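Local coordinates for Fe-regulated protein B (Neisseria meningitidis, PDB 4AIP) that acts as a TonB-dependent iron transporter of the outer membrane, a plugged beta-barrel that may take up iron in siderophore-bound form, at residues G152-A156 / H501-S505; R282-T286 / R722-L727; S479-P483 / K530-A534; G629-G633 / P718-R722. All coordinates share one frame; numbering follows the deposited sequence.

Contact 1 of 4, residues G152-A156 / H501-S505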
loop_
_atom_site.group_PDB
_atom_site.type_symbol
_atom_site.label_atom_id
_atom_site.label_comp_id
_atom_site.label_asym_id
_atom_site.label_seq_id
_atom_site.Cartn_x
_atom_site.Cartn_y
_atom_site.Cartn_z
ATOM N N GLY B 152 -7.977 -38.020 13.036
ATOM C CA GLY B 152 -7.391 -39.359 12.753
ATOM C C GLY B 152 -7.461 -39.697 11.248
ATOM O O GLY B 152 -7.667 -38.795 10.380
ATOM N N ALA B 153 -7.297 -40.987 10.936
ATOM C CA ALA B 153 -7.264 -41.482 9.563
ATOM C C ALA B 153 -8.671 -41.404 8.984
ATOM O O ALA B 153 -9.649 -41.817 9.634
ATOM C CB ALA B 153 -6.723 -42.892 9.516
ATOM N N GLY B 154 -8.791 -40.845 7.790
ATOM C CA GLY B 154 -10.139 -40.653 7.248
ATOM C C GLY B 154 -10.502 -41.824 6.378
ATOM O O GLY B 154 -9.705 -42.747 6.205
ATOM N N SER B 155 -11.709 -41.787 5.835
ATOM C CA SER B 155 -12.149 -42.820 4.904
ATOM C C SER B 155 -11.626 -42.525 3.497
ATOM O O SER B 155 -10.759 -41.632 3.340
ATOM C CB SER B 155 -13.670 -42.941 4.950
ATOM O OG SER B 155 -14.261 -41.719 4.602
ATOM N N ALA B 156 -12.099 -43.291 2.506
ATOM C CA ALA B 156 -11.479 -43.277 1.204
ATOM C C ALA B 156 -11.671 -41.955 0.453
ATOM O O ALA B 156 -10.784 -41.524 -0.256
ATOM C CB ALA B 156 -11.981 -44.438 0.411
ATOM N N HIS B 501 -12.417 -48.462 11.098
ATOM C CA HIS B 501 -11.096 -49.057 11.053
ATOM C C HIS B 501 -10.512 -48.630 9.728
ATOM O O HIS B 501 -10.841 -49.157 8.678
ATOM C CB HIS B 501 -11.176 -50.591 11.225
ATOM C CG HIS B 501 -9.842 -51.257 11.375
ATOM N ND1 HIS B 501 -8.957 -50.958 12.394
ATOM C CD2 HIS B 501 -9.245 -52.215 10.631
ATOM C CE1 HIS B 501 -7.859 -51.683 12.248
ATOM N NE2 HIS B 501 -8.015 -52.461 11.194
ATOM N N ASN B 502 -9.695 -47.588 9.791
ATOM C CA ASN B 502 -9.324 -46.846 8.614
ATOM C C ASN B 502 -7.844 -46.870 8.473
ATOM O O ASN B 502 -7.119 -46.590 9.421
ATOM C CB ASN B 502 -9.750 -45.385 8.736
ATOM C CG ASN B 502 -11.257 -45.179 8.673
ATOM O OD1 ASN B 502 -12.010 -46.058 8.260
ATOM N ND2 ASN B 502 -11.699 -43.976 9.035
ATOM N N TYR B 503 -7.415 -47.186 7.272
ATOM C CA TYR B 503 -6.033 -47.102 6.866
ATOM C C TYR B 503 -5.842 -45.921 5.953
ATOM O O TYR B 503 -6.705 -45.613 5.106
ATOM C CB TYR B 503 -5.643 -48.351 6.071
ATOM C CG TYR B 503 -5.407 -49.552 6.913
ATOM C CD1 TYR B 503 -6.458 -50.403 7.275
ATOM C CD2 TYR B 503 -4.118 -49.850 7.339
ATOM C CE1 TYR B 503 -6.229 -51.540 8.076
ATOM C CE2 TYR B 503 -3.855 -50.972 8.095
ATOM C CZ TYR B 503 -4.909 -51.820 8.469
ATOM O OH TYR B 503 -4.613 -52.923 9.279
ATOM N N ALA B 504 -4.700 -45.274 6.114
ATOM C CA ALA B 504 -4.325 -44.182 5.261
ATOM C C ALA B 504 -2.820 -44.025 5.213
ATOM O O ALA B 504 -2.085 -44.502 6.112
ATOM C CB ALA B 504 -4.989 -42.896 5.714
ATOM N N SER B 505 -2.353 -43.357 4.163
ATOM C CA SER B 505 -0.940 -43.180 4.015
ATOM C C SER B 505 -0.569 -41.738 3.724
ATOM O O SER B 505 -1.373 -40.975 3.239
ATOM C CB SER B 505 -0.411 -44.129 2.927
ATOM O OG SER B 505 -0.950 -43.758 1.682
#
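The amide of Asn502 and the backbone carbonyl of Ala153 make the polar link between these two segments. Asn502 ND2 donates to Ala153 O over 3.0 Å, and the N-H points almost straight at the oxygen (168°). The acceptor lies in the plane of the Asn502 amide, whereas the donor stands well above the carbonyl plane of Ala153, 40° out of it. CG of Asn502 sits anti to its own carbonyl carbon (chi1 -70°), which lays the amide alongside the 153-154 backbone. The same carbonyl oxygen also accepts from Lys66 NZ, so two donors grip this buried atom.

Van der Waals contacts flank the bond. Ala153 CB sits 4.0 Å from Asn502 CB and 4.2 Å from Ala504 CB, in contact with two residues whose side chains leave the same face of the strand. Asn502 CB also rests against a carbonyl, 3.7 Å from Gly154 O. Tyr503, between them in sequence, points the other way.

Asn502 and Ala504 thus look into the barrel from strand 495-506, while Ala153 belongs to the loop after plug strand 144-151. This is a plug-to-wall contact, characteristic of TonB-dependent transporters, whose N-terminal plug fills the beta-barrel.

Contact 2 of 4, residues R282-T286 / R722-L727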
loop_
_atom_site.group_PDB
_atom_site.type_symbol
_atom_site.label_atom_id
_atom_site.label_comp_id
_atom_site.label_asym_id
_atom_site.label_seq_id
_atom_site.Cartn_x
_atom_site.Cartn_y
_atom_site.Cartn_z
ATOM N N ARG B 282 13.158 -17.374 12.817
ATOM C CA ARG B 282 12.616 -18.204 13.943
ATOM C C ARG B 282 11.453 -17.596 14.679
ATOM O O ARG B 282 11.603 -17.160 15.821
ATOM C CB ARG B 282 13.649 -18.449 15.056
ATOM C CG ARG B 282 14.777 -19.364 14.747
ATOM C CD ARG B 282 15.620 -19.559 15.983
ATOM N NE ARG B 282 17.022 -19.755 15.643
ATOM C CZ ARG B 282 17.897 -18.775 15.402
ATOM N NH1 ARG B 282 17.528 -17.493 15.481
ATOM N NH2 ARG B 282 19.148 -19.077 15.075
ATOM N N GLU B 283 10.274 -17.635 14.086
ATOM C CA GLU B 283 9.113 -16.981 14.686
ATOM C C GLU B 283 8.540 -17.638 15.944
ATOM O O GLU B 283 7.652 -17.063 16.618
ATOM C CB GLU B 283 8.044 -16.840 13.638
ATOM C CG GLU B 283 8.622 -16.291 12.360
ATOM C CD GLU B 283 7.574 -15.924 11.362
ATOM O OE1 GLU B 283 6.364 -16.288 11.537
ATOM O OE2 GLU B 283 7.974 -15.275 10.381
ATOM N N GLU B 284 9.042 -18.826 16.278
ATOM C CA GLU B 284 8.538 -19.534 17.458
ATOM C C GLU B 284 9.100 -18.962 18.758
ATOM O O GLU B 284 8.603 -19.244 19.821
ATOM C CB GLU B 284 8.737 -21.053 17.352
ATOM C CG GLU B 284 10.185 -21.503 17.527
ATOM C CD GLU B 284 10.360 -23.041 17.509
ATOM O OE1 GLU B 284 9.475 -23.818 17.975
ATOM O OE2 GLU B 284 11.414 -23.479 17.024
ATOM N N PHE B 285 10.141 -18.157 18.649
ATOM C CA PHE B 285 10.735 -17.483 19.782
ATOM C C PHE B 285 10.652 -15.962 19.600
ATOM O O PHE B 285 10.601 -15.490 18.463
ATOM C CB PHE B 285 12.213 -17.860 19.866
ATOM C CG PHE B 285 12.506 -19.354 19.930
ATOM C CD1 PHE B 285 11.922 -20.177 20.902
ATOM C CD2 PHE B 285 13.442 -19.914 19.061
ATOM C CE1 PHE B 285 12.207 -21.537 20.951
ATOM C CE2 PHE B 285 13.732 -21.266 19.106
ATOM C CZ PHE B 285 13.109 -22.077 20.050
ATOM N N THR B 286 10.663 -15.192 20.700
ATOM C CA THR B 286 10.982 -13.742 20.581
ATOM C C THR B 286 12.451 -13.520 20.787
ATOM O O THR B 286 13.250 -14.362 20.448
ATOM C CB THR B 286 10.162 -12.747 21.490
ATOM O OG1 THR B 286 10.379 -12.980 22.884
ATOM C CG2 THR B 286 8.819 -12.965 21.358
ATOM N N ARG B 722 7.224 -25.731 21.822
ATOM C CA ARG B 722 8.212 -26.291 22.720
ATOM C C ARG B 722 7.919 -25.852 24.138
ATOM O O ARG B 722 7.203 -24.879 24.368
ATOM C CB ARG B 722 9.604 -25.884 22.322
ATOM C CG ARG B 722 9.864 -25.916 20.840
ATOM C CD ARG B 722 11.323 -25.612 20.678
ATOM N NE ARG B 722 11.734 -25.485 19.292
ATOM C CZ ARG B 722 12.241 -26.475 18.571
ATOM N NH1 ARG B 722 12.377 -27.680 19.079
ATOM N NH2 ARG B 722 12.606 -26.254 17.327
ATOM N N TRP B 723 8.524 -26.558 25.075
ATOM C CA TRP B 723 8.168 -26.517 26.488
ATOM C C TRP B 723 9.019 -25.561 27.315
ATOM O O TRP B 723 8.693 -25.282 28.489
ATOM C CB TRP B 723 8.343 -27.922 27.031
ATOM C CG TRP B 723 9.756 -28.227 27.401
ATOM C CD1 TRP B 723 10.848 -28.433 26.547
ATOM C CD2 TRP B 723 10.245 -28.367 28.727
ATOM N NE1 TRP B 723 11.967 -28.725 27.286
ATOM C CE2 TRP B 723 11.639 -28.685 28.627
ATOM C CE3 TRP B 723 9.633 -28.312 29.997
ATOM C CZ2 TRP B 723 12.442 -28.887 29.768
ATOM C CZ3 TRP B 723 10.403 -28.523 31.115
ATOM C CH2 TRP B 723 11.815 -28.811 31.005
ATOM N N THR B 724 10.108 -25.084 26.710
ATOM C CA THR B 724 11.014 -24.107 27.314
ATOM C C THR B 724 10.194 -22.815 27.261
ATOM O O THR B 724 9.079 -22.855 26.776
ATOM C CB THR B 724 12.321 -24.057 26.517
ATOM O OG1 THR B 724 12.009 -24.096 25.105
ATOM C CG2 THR B 724 13.208 -25.276 26.889
ATOM N N ASN B 725 10.585 -21.675 27.788
ATOM C CA ASN B 725 9.443 -20.718 27.885
ATOM C C ASN B 725 9.255 -19.751 26.705
ATOM O O ASN B 725 9.592 -18.585 26.796
ATOM C CB ASN B 725 9.316 -20.048 29.255
ATOM C CG ASN B 725 8.743 -20.994 30.340
ATOM O OD1 ASN B 725 9.297 -21.080 31.424
ATOM N ND2 ASN B 725 7.631 -21.684 30.046
ATOM N N THR B 726 8.664 -20.265 25.620
ATOM C CA THR B 726 8.734 -19.627 24.321
ATOM C C THR B 726 7.825 -18.414 24.120
ATOM O O THR B 726 8.321 -17.310 24.065
ATOM C CB THR B 726 8.472 -20.603 23.179
ATOM O OG1 THR B 726 7.079 -20.946 23.150
ATOM C CG2 THR B 726 9.331 -21.794 23.321
ATOM N N LEU B 727 6.519 -18.625 23.940
ATOM C CA LEU B 727 5.619 -17.513 23.670
ATOM C C LEU B 727 4.326 -17.641 24.444
ATOM O O LEU B 727 3.554 -18.555 24.213
ATOM C CB LEU B 727 5.319 -17.362 22.156
ATOM C CG LEU B 727 6.454 -16.986 21.212
ATOM C CD1 LEU B 727 5.967 -17.062 19.799
ATOM C CD2 LEU B 727 6.941 -15.621 21.503
HETATM O O HOH W 1 7.763 -23.590 20.071
HETATM O O HOH W 2 6.708 -21.267 20.304
HETATM O O HOH W 3 10.458 -16.946 23.026
#
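Glu284 reaches Arg722 because its CG lies between the backbone N and the carbonyl carbon (chi1 73°), with the chain extended beyond it. Arg722 starts with CG anti to its carbonyl carbon (chi1 -42°) and runs extended to NE; the two side chains cross at about a right angle. Both hydrogen bonds of the salt bridge go to Glu284 OE2. Arg722 NH2 gives Glu284 OE2 a bond of 3.0 Å, received on the syn lone pair and close to the guanidinium plane; that from Arg722 NE, which lies almost as near OE1, is weak. The carboxylate plane is turned 46° from the guanidinium. Glu284 OE2 is also hydrogen-bonded to His133 ND1, while a water links Glu284 OE1 to Arg722 N, so both oxygens are engaged.

The Phe285 ring lies beside this pair. Glu284 CG covers one face of it, and Thr726 CG2 comes to the edge, 3.7 Å from Phe285 CE1. Arg282 to Phe285 form a type I beta turn in the loop after barrel strand 278-279, whereas 722-727 belongs to the loop preceding the last barrel strand, 733-741. The contact therefore joins loops from distant parts of the barrel sequence, and Asn725 to Leu727 open the predicted TonB C-terminal box.

Leu727 packs against the turn: its CG lies 3.4 Å from Glu284 O, and its CD2 approaches Thr286 CG2. Of two further waters at the seam, one donates to Glu284 O and is bonded to Thr726 OG1; the other accepts from Thr286 N.

Contact 3 of 4, residues S479-P483 / K530-A534; sequences SNLNP and KAERA
Arg533 reaches across to strand 479-483, its side chain passing both Asn480 and Asn482 on its way to the backbone of Leu481. Its CG is anti to the backbone N (chi1 -172°) and the chain is extended to NE, which carries the guanidinium over the intervening distance. Arg533 NH2 comes to 2.7 Å from Leu481 O, obliquely to the guanidinium plane. Asn482 and Arg533 slide past each other in opposite directions, their flat groups 33° apart. Pro483 crosses Arg533 at about a right angle, placing Pro483 CD 3.5 Å from Arg533 NH2 at the guanidinium edge.

Asn480 meets the arginine nearer its backbone, with its ND2 3.7 Å from Arg533 CD. The other branch of this amide turns to Ala531: Asn480 OD1 lies 3.8 Å from Ala531 CB, and a water close by accepts from Ala531 N.

The two strands run almost parallel, 9° between their directions, but their axes stay 9.4 Å apart because strand 495-506 passes between them, antiparallel to each. Tyr503 of that strand touches Asn482, Pro483 and Arg533. Beyond the pair, strand 455-469 flanks 475-490 and strand 548-563 flanks 532-544, placing the contact in the barrel wall.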
loop_
_atom_site.group_PDB
_atom_site.type_symbol
_atom_site.label_atom_id
_atom_site.label_comp_id
_atom_site.label_asym_id
_atom_site.label_seq_id
_atom_site.Cartn_x
_atom_site.Cartn_y
_atom_site.Cartn_z
ATOM N N SER B 479 3.882 -46.756 -3.401
ATOM C CA SER B 479 2.454 -46.701 -3.496
ATOM C C SER B 479 1.849 -47.528 -2.379
ATOM O O SER B 479 2.525 -48.332 -1.779
ATOM C CB SER B 479 2.011 -47.233 -4.840
ATOM O OG SER B 479 2.293 -48.589 -4.902
ATOM N N ASN B 480 0.565 -47.327 -2.091
ATOM C CA ASN B 480 -0.096 -48.031 -1.002
ATOM C C ASN B 480 -1.523 -48.305 -1.302
ATOM O O ASN B 480 -2.194 -47.507 -1.948
ATOM C CB ASN B 480 -0.047 -47.210 0.290
ATOM C CG ASN B 480 1.352 -47.134 0.868
ATOM O OD1 ASN B 480 2.220 -46.433 0.342
ATOM N ND2 ASN B 480 1.591 -47.898 1.929
ATOM N N LEU B 481 -1.988 -49.439 -0.808
ATOM C CA LEU B 481 -3.370 -49.789 -0.904
ATOM C C LEU B 481 -3.967 -49.676 0.493
ATOM O O LEU B 481 -3.515 -50.372 1.387
ATOM C CB LEU B 481 -3.427 -51.200 -1.431
ATOM C CG LEU B 481 -4.673 -51.737 -2.086
ATOM C CD1 LEU B 481 -5.514 -50.657 -2.835
ATOM C CD2 LEU B 481 -4.147 -52.775 -3.103
ATOM N N ASN B 482 -4.940 -48.777 0.677
ATOM C CA ASN B 482 -5.478 -48.426 2.001
ATOM C C ASN B 482 -6.975 -48.652 2.182
ATOM O O ASN B 482 -7.777 -47.847 1.740
ATOM C CB ASN B 482 -5.182 -46.967 2.351
ATOM C CG ASN B 482 -3.686 -46.601 2.270
ATOM O OD1 ASN B 482 -3.296 -45.761 1.478
ATOM N ND2 ASN B 482 -2.872 -47.226 3.067
ATOM N N PRO B 483 -7.356 -49.736 2.871
ATOM C CA PRO B 483 -8.762 -50.098 3.105
ATOM C C PRO B 483 -9.357 -49.300 4.244
ATOM O O PRO B 483 -8.609 -48.709 5.005
ATOM C CB PRO B 483 -8.682 -51.582 3.517
ATOM C CG PRO B 483 -7.272 -52.008 3.260
ATOM C CD PRO B 483 -6.432 -50.781 3.346
ATOM N N LYS B 530 9.417 -44.999 2.108
ATOM C CA LYS B 530 8.024 -45.115 1.769
ATOM C C LYS B 530 7.188 -44.250 2.620
ATOM O O LYS B 530 7.669 -43.517 3.470
ATOM C CB LYS B 530 7.590 -46.525 1.951
ATOM C CG LYS B 530 8.360 -47.157 3.081
ATOM C CD LYS B 530 7.644 -48.342 3.536
ATOM C CE LYS B 530 7.267 -49.225 2.318
ATOM N NZ LYS B 530 8.531 -49.760 1.706
ATOM N N ALA B 531 5.897 -44.351 2.362
ATOM C CA ALA B 531 4.962 -43.479 2.985
ATOM C C ALA B 531 4.676 -44.016 4.387
ATOM O O ALA B 531 4.795 -45.195 4.644
ATOM C CB ALA B 531 3.664 -43.391 2.141
ATOM N N GLU B 532 4.316 -43.104 5.277
ATOM C CA GLU B 532 3.791 -43.411 6.587
ATOM C C GLU B 532 2.428 -44.031 6.402
ATOM O O GLU B 532 1.700 -43.668 5.463
ATOM C CB GLU B 532 3.610 -42.116 7.383
ATOM C CG GLU B 532 4.929 -41.486 7.728
ATOM C CD GLU B 532 4.812 -40.123 8.395
ATOM O OE1 GLU B 532 3.731 -39.477 8.230
ATOM O OE2 GLU B 532 5.801 -39.702 9.044
ATOM N N ARG B 533 2.046 -44.930 7.299
ATOM C CA ARG B 533 0.811 -45.594 7.116
ATOM C C ARG B 533 0.102 -45.813 8.420
ATOM O O ARG B 533 0.614 -46.468 9.311
ATOM C CB ARG B 533 1.013 -46.919 6.419
ATOM C CG ARG B 533 -0.301 -47.520 6.052
ATOM C CD ARG B 533 -0.044 -48.686 5.154
ATOM N NE ARG B 533 -1.283 -49.120 4.485
ATOM C CZ ARG B 533 -1.817 -50.325 4.589
ATOM N NH1 ARG B 533 -1.229 -51.291 5.280
ATOM N NH2 ARG B 533 -2.952 -50.565 3.987
ATOM N N ALA B 534 -1.126 -45.307 8.471
ATOM C CA ALA B 534 -1.878 -45.199 9.695
ATOM C C ALA B 534 -2.916 -46.271 9.741
ATOM O O ALA B 534 -3.558 -46.558 8.716
ATOM C CB ALA B 534 -2.608 -43.812 9.772
HETATM O O HOH W 4 4.623 -46.477 0.657
#

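Contact 4 of 4, residues G629-G633 / P718-R722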
loop_
_atom_site.group_PDB
_atom_site.type_symbol
_atom_site.label_atom_id
_atom_site.label_comp_id
_atom_site.label_asym_id
_atom_site.label_seq_id
_atom_site.Cartn_x
_atom_site.Cartn_y
_atom_site.Cartn_z
ATOM N N GLY B 629 4.066 -32.957 17.106
ATOM C CA GLY B 629 3.036 -33.052 18.096
ATOM C C GLY B 629 3.486 -32.452 19.381
ATOM O O GLY B 629 4.613 -31.959 19.503
ATOM N N ALA B 630 2.603 -32.488 20.364
ATOM C CA ALA B 630 2.992 -32.136 21.725
ATOM C C ALA B 630 2.152 -32.963 22.640
ATOM O O ALA B 630 1.015 -33.255 22.284
ATOM C CB ALA B 630 2.737 -30.658 22.003
ATOM N N GLN B 631 2.704 -33.361 23.793
ATOM C CA GLN B 631 1.889 -33.959 24.847
ATOM C C GLN B 631 1.223 -32.849 25.617
ATOM O O GLN B 631 1.819 -32.241 26.513
ATOM C CB GLN B 631 2.661 -34.884 25.804
ATOM C CG GLN B 631 1.744 -35.437 26.929
ATOM C CD GLN B 631 0.677 -36.373 26.420
ATOM O OE1 GLN B 631 0.944 -37.513 26.056
ATOM N NE2 GLN B 631 -0.534 -35.891 26.368
ATOM N N VAL B 632 -0.036 -32.626 25.254
ATOM C CA VAL B 632 -0.839 -31.503 25.709
ATOM C C VAL B 632 -1.558 -31.966 26.946
ATOM O O VAL B 632 -1.947 -33.125 27.018
ATOM C CB VAL B 632 -1.894 -31.152 24.618
ATOM C CG1 VAL B 632 -2.983 -30.104 25.131
ATOM C CG2 VAL B 632 -1.181 -30.678 23.326
ATOM N N GLY B 633 -1.804 -31.072 27.887
ATOM C CA GLY B 633 -2.518 -31.490 29.074
ATOM C C GLY B 633 -3.948 -31.832 28.737
ATOM O O GLY B 633 -4.510 -31.360 27.736
ATOM N N PRO B 718 0.832 -21.858 26.233
ATOM C CA PRO B 718 0.053 -22.998 25.725
ATOM C C PRO B 718 0.958 -24.173 25.494
ATOM O O PRO B 718 2.181 -24.024 25.377
ATOM C CB PRO B 718 -0.481 -22.493 24.352
ATOM C CG PRO B 718 -0.462 -20.999 24.473
ATOM C CD PRO B 718 0.821 -20.734 25.275
ATOM N N HIS B 719 0.326 -25.328 25.359
ATOM C CA HIS B 719 1.018 -26.609 25.231
ATOM C C HIS B 719 1.570 -27.030 23.857
ATOM O O HIS B 719 2.605 -27.703 23.806
ATOM C CB HIS B 719 0.240 -27.712 25.956
ATOM C CG HIS B 719 0.300 -27.556 27.444
ATOM N ND1 HIS B 719 -0.446 -28.319 28.315
ATOM C CD2 HIS B 719 0.973 -26.661 28.211
ATOM C CE1 HIS B 719 -0.225 -27.910 29.551
ATOM N NE2 HIS B 719 0.638 -26.913 29.514
ATOM N N SER B 720 0.955 -26.618 22.756
ATOM C CA SER B 720 1.482 -27.044 21.453
ATOM C C SER B 720 2.573 -26.147 20.983
ATOM O O SER B 720 2.368 -25.296 20.161
ATOM C CB SER B 720 0.379 -27.085 20.415
ATOM O OG SER B 720 -0.788 -27.633 20.979
ATOM N N GLN B 721 3.758 -26.345 21.490
ATOM C CA GLN B 721 4.901 -25.540 21.079
ATOM C C GLN B 721 5.974 -26.175 21.914
ATOM O O GLN B 721 5.664 -27.087 22.666
ATOM C CB GLN B 721 4.703 -24.051 21.465
ATOM C CG GLN B 721 4.755 -23.767 22.968
ATOM C CD GLN B 721 4.026 -22.551 23.375
ATOM O OE1 GLN B 721 2.896 -22.351 22.992
ATOM N NE2 GLN B 721 4.665 -21.720 24.172
ATOM N N ARG B 722 7.224 -25.731 21.822
ATOM C CA ARG B 722 8.212 -26.291 22.720
ATOM C C ARG B 722 7.919 -25.852 24.138
ATOM O O ARG B 722 7.203 -24.879 24.368
ATOM C CB ARG B 722 9.604 -25.884 22.322
ATOM C CG ARG B 722 9.864 -25.916 20.840
ATOM C CD ARG B 722 11.323 -25.612 20.678
ATOM N NE ARG B 722 11.734 -25.485 19.292
ATOM C CZ ARG B 722 12.241 -26.475 18.571
ATOM N NH1 ARG B 722 12.377 -27.680 19.079
ATOM N NH2 ARG B 722 12.606 -26.254 17.327
#
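His719 extends toward Val632 and Gly633 and can be followed outward from its CB. That atom rests on the backbone and side chain of Val632, 3.9 Å from Val632 CA and 4.1 Å from Val632 CG1. CG is anti to the carbonyl carbon of His719 (chi1 -70°), and from this point the ring turns its edge to Gly633 N, with His719 CG 4.1 Å from Gly633 N. The next atom makes the polar link: His719 ND1 accepts a hydrogen bond from Gly633 N at 3.1 Å, with an N-H...N angle of 156°. The donor nitrogen lies near the ring plane, 13° out of it, and Gly633 CA is at the ring edge too. His719 CE1, next along the ring, is 3.9 Å from Gly633 N, and NE2 beyond it is hydrogen-bonded to Lys683 O, so both ring nitrogens are engaged and the rotation of the imidazole is fixed. An ND1 acting as acceptor beside an NE2 facing a carbonyl is consistent with a neutral ring protonated on NE2.

Segment 629-633 leads into barrel strand 635-644. The other segment, 718-722, lies in the long loop before the closing strand 733-741, so two connections between barrel strands pack together here. Ser720, the centre of an inverse gamma turn, bends this second chain past Ala630.

Ala630 CB lies 3.5 Å from His719 O and also meets Ser720 CA. Val632 CG2 touches Ser720 OG at 3.9 Å, but that hydroxyl is hydrogen-bonded to Asp96 and Thr108, which belong to plug strands 95-97 and 107-109.

How the contacts relate
From the N terminus, the chain first offers plug loop 152-156, whose partner, 501-505 of the barrel, comes 345 residues later and closes contact 1. Before that, 282-286 opens contact 2, closed only by 722-727 near the C terminus; the two contacts therefore cross. Contact 3 also crosses contact 1, because 479-483 precedes 501-505 and 530-534 follows it. These two meet on neighbouring barrel strands, where Ala504 O lies 2.7 Å from Ala534 N. Contact 4, joining 629-633 to 718-722, follows contacts 1 and 3 in series. Contact 2 spans both contacts 3 and 4, and shares Arg722 with the latter. Plug and wall are tied by contact 1, wall strands by contact 3, and barrel loops by contacts 2 and 4.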